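Local coordinates for protein octaprenyl-diphosphate synthase (Roseobacter denitrificans, PDB 4JXN) that probably makes all-trans-octaprenyl diphosphate from farnesyl diphosphate and isopentenyl diphosphate, as a magnesium-dependent enzyme, to supply the side chain of isoprenoid quinones, at residues D13-Y18 / V323-Y328; V157-A162 / L174-G179. All coordinates share one frame; numbering follows the deposited sequence.

Interaction 1: D13-Y18 / V323-Y328; sequences DRMAAY and VDLADY
Arg14, on the N-terminal helix 9-34, reaches across to Asp324 on helix 317-330, near the C terminus, and forms the polar half of this contact. The salt bridge is long, 3.5 Å from NH1 of Arg14 to OD2 of Asp324, and meets no hydrogen-bond geometry. Guanidinium and carboxylate planes stand 74° apart and the approach is oblique, with NH1 the nitrogen nearest to OD2, in place of a flat two-pronged pairing. Bends at chi2 and chi3 (43°) of Arg14 carry its head round to the acid. Arg14 is exposed, and the pair is probably well screened by water.

The apolar half lies deeper. Met15 projects CG anti to its own N, chi1 -180°, and runs on extended, which delivers the methyl CE to 4.1 Å from CD2 of Leu325; the sulfur SD is 4.2 Å from that same methyl. Around this buried pair, Met15 also packs on Ala64 and Leu325 on Leu61, both of helix 57-68, while Leu325 touches Tyr209 and Leu213 of helix 200-224. A small apolar cluster under a peripheral ion pair thus joins the two chain ends to the helical body of the all-alpha isoprenoid synthase fold.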
loop_
_atom_site.group_PDB
_atom_site.type_symbol
_atom_site.label_atom_id
_atom_site.label_comp_id
_atom_site.label_asym_id
_atom_site.label_seq_id
_atom_site.Cartn_x
_atom_site.Cartn_y
_atom_site.Cartn_z
ATOM N N ASP A 13 -23.400 -21.775 -11.068
ATOM C CA ASP A 13 -22.805 -21.873 -12.411
ATOM C C ASP A 13 -23.339 -20.816 -13.396
ATOM O O ASP A 13 -22.606 -20.368 -14.279
ATOM C CB ASP A 13 -23.058 -23.271 -13.008
ATOM C CG ASP A 13 -22.231 -24.361 -12.344
ATOM O OD1 ASP A 13 -20.987 -24.276 -12.396
ATOM O OD2 ASP A 13 -22.822 -25.317 -11.788
ATOM N N ARG A 14 -24.614 -20.443 -13.255
ATOM C CA ARG A 14 -25.265 -19.498 -14.188
ATOM C C ARG A 14 -24.660 -18.103 -14.095
ATOM O O ARG A 14 -24.478 -17.423 -15.103
ATOM C CB ARG A 14 -26.773 -19.442 -13.928
ATOM C CG ARG A 14 -27.566 -20.457 -14.738
ATOM C CD ARG A 14 -28.638 -21.184 -13.940
ATOM N NE ARG A 14 -29.409 -20.320 -13.050
ATOM C CZ ARG A 14 -30.380 -20.756 -12.250
ATOM N NH1 ARG A 14 -31.027 -19.907 -11.455
ATOM N NH2 ARG A 14 -30.704 -22.045 -12.233
ATOM N N MET A 15 -24.344 -17.694 -12.872
ATOM C CA MET A 15 -23.652 -16.442 -12.633
ATOM C C MET A 15 -22.288 -16.452 -13.318
ATOM O O MET A 15 -21.994 -15.564 -14.114
ATOM C CB MET A 15 -23.494 -16.217 -11.128
ATOM C CG MET A 15 -22.789 -14.925 -10.770
ATOM S SD MET A 15 -23.164 -14.366 -9.101
ATOM C CE MET A 15 -22.209 -12.850 -9.083
ATOM N N ALA A 16 -21.473 -17.461 -12.998
ATOM C CA ALA A 16 -20.170 -17.686 -13.627
ATOM C C ALA A 16 -20.234 -17.612 -15.157
ATOM O O ALA A 16 -19.456 -16.884 -15.785
ATOM C CB ALA A 16 -19.623 -19.048 -13.202
ATOM N N ALA A 17 -21.156 -18.377 -15.743
ATOM C CA ALA A 17 -21.318 -18.449 -17.203
ATOM C C ALA A 17 -21.763 -17.116 -17.805
ATOM O O ALA A 17 -21.388 -16.771 -18.920
ATOM C CB ALA A 17 -22.316 -19.541 -17.567
ATOM N N TYR A 18 -22.573 -16.367 -17.072
ATOM C CA TYR A 18 -23.004 -15.054 -17.542
ATOM C C TYR A 18 -21.829 -14.077 -17.530
ATOM O O TYR A 18 -21.663 -13.288 -18.450
ATOM C CB TYR A 18 -24.139 -14.539 -16.669
ATOM C CG TYR A 18 -24.640 -13.164 -17.036
ATOM C CD1 TYR A 18 -24.019 -12.025 -16.539
ATOM C CD2 TYR A 18 -25.748 -13.001 -17.858
ATOM C CE1 TYR A 18 -24.470 -10.758 -16.866
ATOM C CE2 TYR A 18 -26.211 -11.733 -18.189
ATOM C CZ TYR A 18 -25.566 -10.617 -17.689
ATOM O OH TYR A 18 -26.004 -9.351 -18.001
ATOM N N VAL A 323 -29.105 -13.188 -5.417
ATOM C CA VAL A 323 -29.966 -13.849 -4.430
ATOM C C VAL A 323 -29.441 -15.261 -4.172
ATOM O O VAL A 323 -29.137 -15.612 -3.034
ATOM C CB VAL A 323 -31.441 -13.874 -4.911
ATOM C CG1 VAL A 323 -32.316 -14.694 -3.974
ATOM C CG2 VAL A 323 -31.993 -12.451 -5.055
ATOM N N ASP A 324 -29.305 -16.045 -5.245
ATOM C CA ASP A 324 -28.701 -17.376 -5.191
ATOM C C ASP A 324 -27.330 -17.360 -4.496
ATOM O O ASP A 324 -26.998 -18.275 -3.746
ATOM C CB ASP A 324 -28.558 -17.964 -6.608
ATOM C CG ASP A 324 -29.902 -18.162 -7.317
ATOM O OD1 ASP A 324 -30.941 -18.267 -6.633
ATOM O OD2 ASP A 324 -29.922 -18.216 -8.567
ATOM N N LEU A 325 -26.545 -16.318 -4.755
ATOM C CA LEU A 325 -25.224 -16.168 -4.148
ATOM C C LEU A 325 -25.354 -16.047 -2.646
ATOM O O LEU A 325 -24.526 -16.569 -1.908
ATOM C CB LEU A 325 -24.509 -14.927 -4.705
ATOM C CG LEU A 325 -23.071 -14.667 -4.230
ATOM C CD1 LEU A 325 -22.180 -15.904 -4.302
ATOM C CD2 LEU A 325 -22.475 -13.547 -5.067
ATOM N N ALA A 326 -26.391 -15.348 -2.195
ATOM C CA ALA A 326 -26.607 -15.152 -0.759
ATOM C C ALA A 326 -26.896 -16.496 -0.077
ATOM O O ALA A 326 -26.384 -16.781 1.008
ATOM C CB ALA A 326 -27.738 -14.164 -0.518
ATOM N N ASP A 327 -27.689 -17.328 -0.745
ATOM C CA ASP A 327 -27.936 -18.705 -0.294
ATOM C C ASP A 327 -26.682 -19.593 -0.423
ATOM O O ASP A 327 -26.345 -20.343 0.491
ATOM C CB ASP A 327 -29.105 -19.311 -1.085
ATOM C CG ASP A 327 -30.435 -18.587 -0.834
ATOM O OD1 ASP A 327 -30.698 -18.200 0.327
ATOM O OD2 ASP A 327 -31.222 -18.404 -1.797
ATOM N N TYR A 328 -25.986 -19.489 -1.551
ATOM C CA TYR A 328 -24.756 -20.249 -1.783
ATOM C C TYR A 328 -23.698 -20.007 -0.700
ATOM O O TYR A 328 -23.022 -20.938 -0.271
ATOM C CB TYR A 328 -24.166 -19.894 -3.156
ATOM C CG TYR A 328 -22.871 -20.609 -3.470
ATOM C CD1 TYR A 328 -22.877 -21.869 -4.063
ATOM C CD2 TYR A 328 -21.637 -20.030 -3.162
ATOM C CE1 TYR A 328 -21.692 -22.531 -4.346
ATOM C CE2 TYR A 328 -20.447 -20.683 -3.442
ATOM C CZ TYR A 328 -20.481 -21.932 -4.034
ATOM O OH TYR A 328 -19.307 -22.587 -4.317
#

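Interaction 2: V157-A162 / L174-G179; sequences VLQLTA and LQVVRG
Leu158 and Val176 make the close-packed centre of a helical hairpin, in which helix 139-162 and helix 170-196 follow one another along the chain of this all-alpha isoprenoid synthase. The segments run roughly antiparallel, at 145° between their N-to-C directions, and their axes approach to 9.7 Å. CA of Gln159 and CA of Val176 are the nearest CA pair, 6.2 Å apart.

On the tight side, Leu158 directs CG anti to its backbone N (chi1 -177°), which turns its branched end toward Val176. Its CD2 lies 4.0 Å from CG2 of Val176, and its CG is 4.1 Å from that methyl. Val176 uses both branches: while CG2 meets Leu158, CG1 sits 4.1 Å from CG of Gln159, the two side chains crossing at about a right angle. Val176 is therefore wedged between two successive residues of the facing helix, with Leu158 and Val176 both buried.

Two looser margins, each marked by a glutamine, flank this pair. At one, Gln175 crosses Leu158 at a slant, its OE1 4.0 Å from CD2 of Leu158, a van der Waals approach and no hydrogen bond. Here the second subunit closes in: its His38 packs on Gln175 and its Ala39 on Leu158. At the other margin, Gln159 touches Val176 through its aliphatic CG, and its extended chain carries the amide onward from a partly exposed position. No hydrogen bond joins the two segments. Near the end of helix 139-162, the carbonyl O of Leu158 accepts two bonds, from Ala162 N and from Thr161 OG1; the hydroxyl donates at 2.8 Å, its OG1 tilted 31° from the carbonyl plane.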
loop_
_atom_site.group_PDB
_atom_site.type_symbol
_atom_site.label_atom_id
_atom_site.label_comp_id
_atom_site.label_asym_id
_atom_site.label_seq_id
_atom_site.Cartn_x
_atom_site.Cartn_y
_atom_site.Cartn_z
ATOM N N VAL A 157 -5.240 -3.706 11.776
ATOM C CA VAL A 157 -4.556 -3.256 12.985
ATOM C C VAL A 157 -5.410 -3.510 14.216
ATOM O O VAL A 157 -4.898 -3.939 15.252
ATOM C CB VAL A 157 -4.222 -1.753 12.917
ATOM C CG1 VAL A 157 -3.680 -1.257 14.253
ATOM C CG2 VAL A 157 -3.228 -1.486 11.795
ATOM N N LEU A 158 -6.705 -3.217 14.107
ATOM C CA LEU A 158 -7.660 -3.529 15.169
ATOM C C LEU A 158 -7.627 -5.015 15.503
ATOM O O LEU A 158 -7.820 -5.409 16.651
ATOM C CB LEU A 158 -9.078 -3.124 14.761
ATOM C CG LEU A 158 -10.207 -3.316 15.786
ATOM C CD1 LEU A 158 -9.918 -2.580 17.086
ATOM C CD2 LEU A 158 -11.542 -2.862 15.211
ATOM N N GLN A 159 -7.373 -5.835 14.494
ATOM C CA GLN A 159 -7.250 -7.265 14.689
ATOM C C GLN A 159 -6.083 -7.580 15.618
ATOM O O GLN A 159 -6.219 -8.413 16.512
ATOM C CB GLN A 159 -7.076 -7.974 13.345
ATOM C CG GLN A 159 -7.458 -9.444 13.375
ATOM C CD GLN A 159 -7.290 -10.127 12.032
ATOM O OE1 GLN A 159 -7.304 -11.357 11.943
ATOM N NE2 GLN A 159 -7.128 -9.334 10.977
ATOM N N LEU A 160 -4.947 -6.910 15.419
ATOM C CA LEU A 160 -3.768 -7.147 16.261
ATOM C C LEU A 160 -4.145 -7.085 17.729
ATOM O O LEU A 160 -3.857 -8.004 18.498
ATOM C CB LEU A 160 -2.670 -6.113 16.002
ATOM C CG LEU A 160 -2.010 -6.099 14.625
ATOM C CD1 LEU A 160 -0.937 -5.020 14.590
ATOM C CD2 LEU A 160 -1.421 -7.462 14.289
ATOM N N THR A 161 -4.807 -5.995 18.098
ATOM C CA THR A 161 -5.182 -5.735 19.483
ATOM C C THR A 161 -6.279 -6.690 19.959
ATOM O O THR A 161 -6.152 -7.320 21.009
ATOM C CB THR A 161 -5.671 -4.281 19.653
ATOM O OG1 THR A 161 -6.887 -4.094 18.921
ATOM C CG2 THR A 161 -4.627 -3.286 19.143
ATOM N N ALA A 162 -7.344 -6.803 19.171
ATOM C CA ALA A 162 -8.518 -7.593 19.552
ATOM C C ALA A 162 -8.279 -9.103 19.521
ATOM O O ALA A 162 -9.001 -9.852 20.174
ATOM C CB ALA A 162 -9.703 -7.232 18.672
ATOM N N LEU A 174 -17.554 -7.528 14.773
ATOM C CA LEU A 174 -18.235 -7.102 13.531
ATOM C C LEU A 174 -17.457 -6.004 12.800
ATOM O O LEU A 174 -17.369 -6.024 11.571
ATOM C CB LEU A 174 -19.675 -6.657 13.824
ATOM C CG LEU A 174 -20.783 -7.731 13.842
ATOM C CD1 LEU A 174 -20.296 -9.138 14.194
ATOM C CD2 LEU A 174 -21.924 -7.312 14.768
ATOM N N GLN A 175 -16.869 -5.085 13.567
ATOM C CA GLN A 175 -15.957 -4.063 13.029
ATOM C C GLN A 175 -14.741 -4.701 12.395
ATOM O O GLN A 175 -14.325 -4.316 11.308
ATOM C CB GLN A 175 -15.497 -3.102 14.127
ATOM C CG GLN A 175 -16.610 -2.247 14.714
ATOM C CD GLN A 175 -16.189 -1.487 15.961
ATOM O OE1 GLN A 175 -15.162 -1.781 16.580
ATOM N NE2 GLN A 175 -16.990 -0.499 16.338
ATOM N N VAL A 176 -14.183 -5.698 13.065
ATOM C CA VAL A 176 -13.029 -6.415 12.519
ATOM C C VAL A 176 -13.401 -7.093 11.201
ATOM O O VAL A 176 -12.636 -7.085 10.241
ATOM C CB VAL A 176 -12.494 -7.477 13.514
ATOM C CG1 VAL A 176 -11.366 -8.294 12.892
ATOM C CG2 VAL A 176 -12.027 -6.824 14.813
ATOM N N VAL A 177 -14.589 -7.684 11.183
ATOM C CA VAL A 177 -15.096 -8.409 10.024
ATOM C C VAL A 177 -15.299 -7.480 8.828
ATOM O O VAL A 177 -14.907 -7.816 7.701
ATOM C CB VAL A 177 -16.423 -9.116 10.383
ATOM C CG1 VAL A 177 -17.168 -9.561 9.138
ATOM C CG2 VAL A 177 -16.141 -10.301 11.303
ATOM N N ARG A 178 -15.913 -6.322 9.078
ATOM C CA ARG A 178 -16.084 -5.315 8.039
ATOM C C ARG A 178 -14.743 -4.950 7.416
ATOM O O ARG A 178 -14.560 -5.051 6.201
ATOM C CB ARG A 178 -16.758 -4.075 8.601
ATOM C CG ARG A 178 -18.190 -4.321 9.061
ATOM C CD ARG A 178 -19.078 -3.146 8.726
ATOM N NE ARG A 178 -20.489 -3.500 8.702
ATOM C CZ ARG A 178 -21.244 -3.692 9.780
ATOM N NH1 ARG A 178 -22.526 -3.995 9.623
ATOM N NH2 ARG A 178 -20.738 -3.592 11.009
ATOM N N GLY A 179 -13.795 -4.561 8.257
ATOM C CA GLY A 179 -12.470 -4.207 7.780
ATOM C C GLY A 179 -11.835 -5.328 6.985
ATOM O O GLY A 179 -11.607 -5.206 5.781
#

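How the interactions relate
From the N terminus, the chain first enters helix 9-34, whose segment 13-18 is paired only near the C-terminal end. It then runs through helices 57-68 and 139-162 to segment 157-162, turns, and meets itself at 174-179, so interaction 2 closes a short loop of 11 residues. Helices 200-224 and 291-309 follow before 323-328 completes interaction 1 across 304 residues. The short closure lies wholly within the long one, and the two do not cross. Their centres are 29 Å apart, on opposite sides of the chain's centre: one ties helices close to the two termini, the other sequence-adjacent helices beside the second subunit.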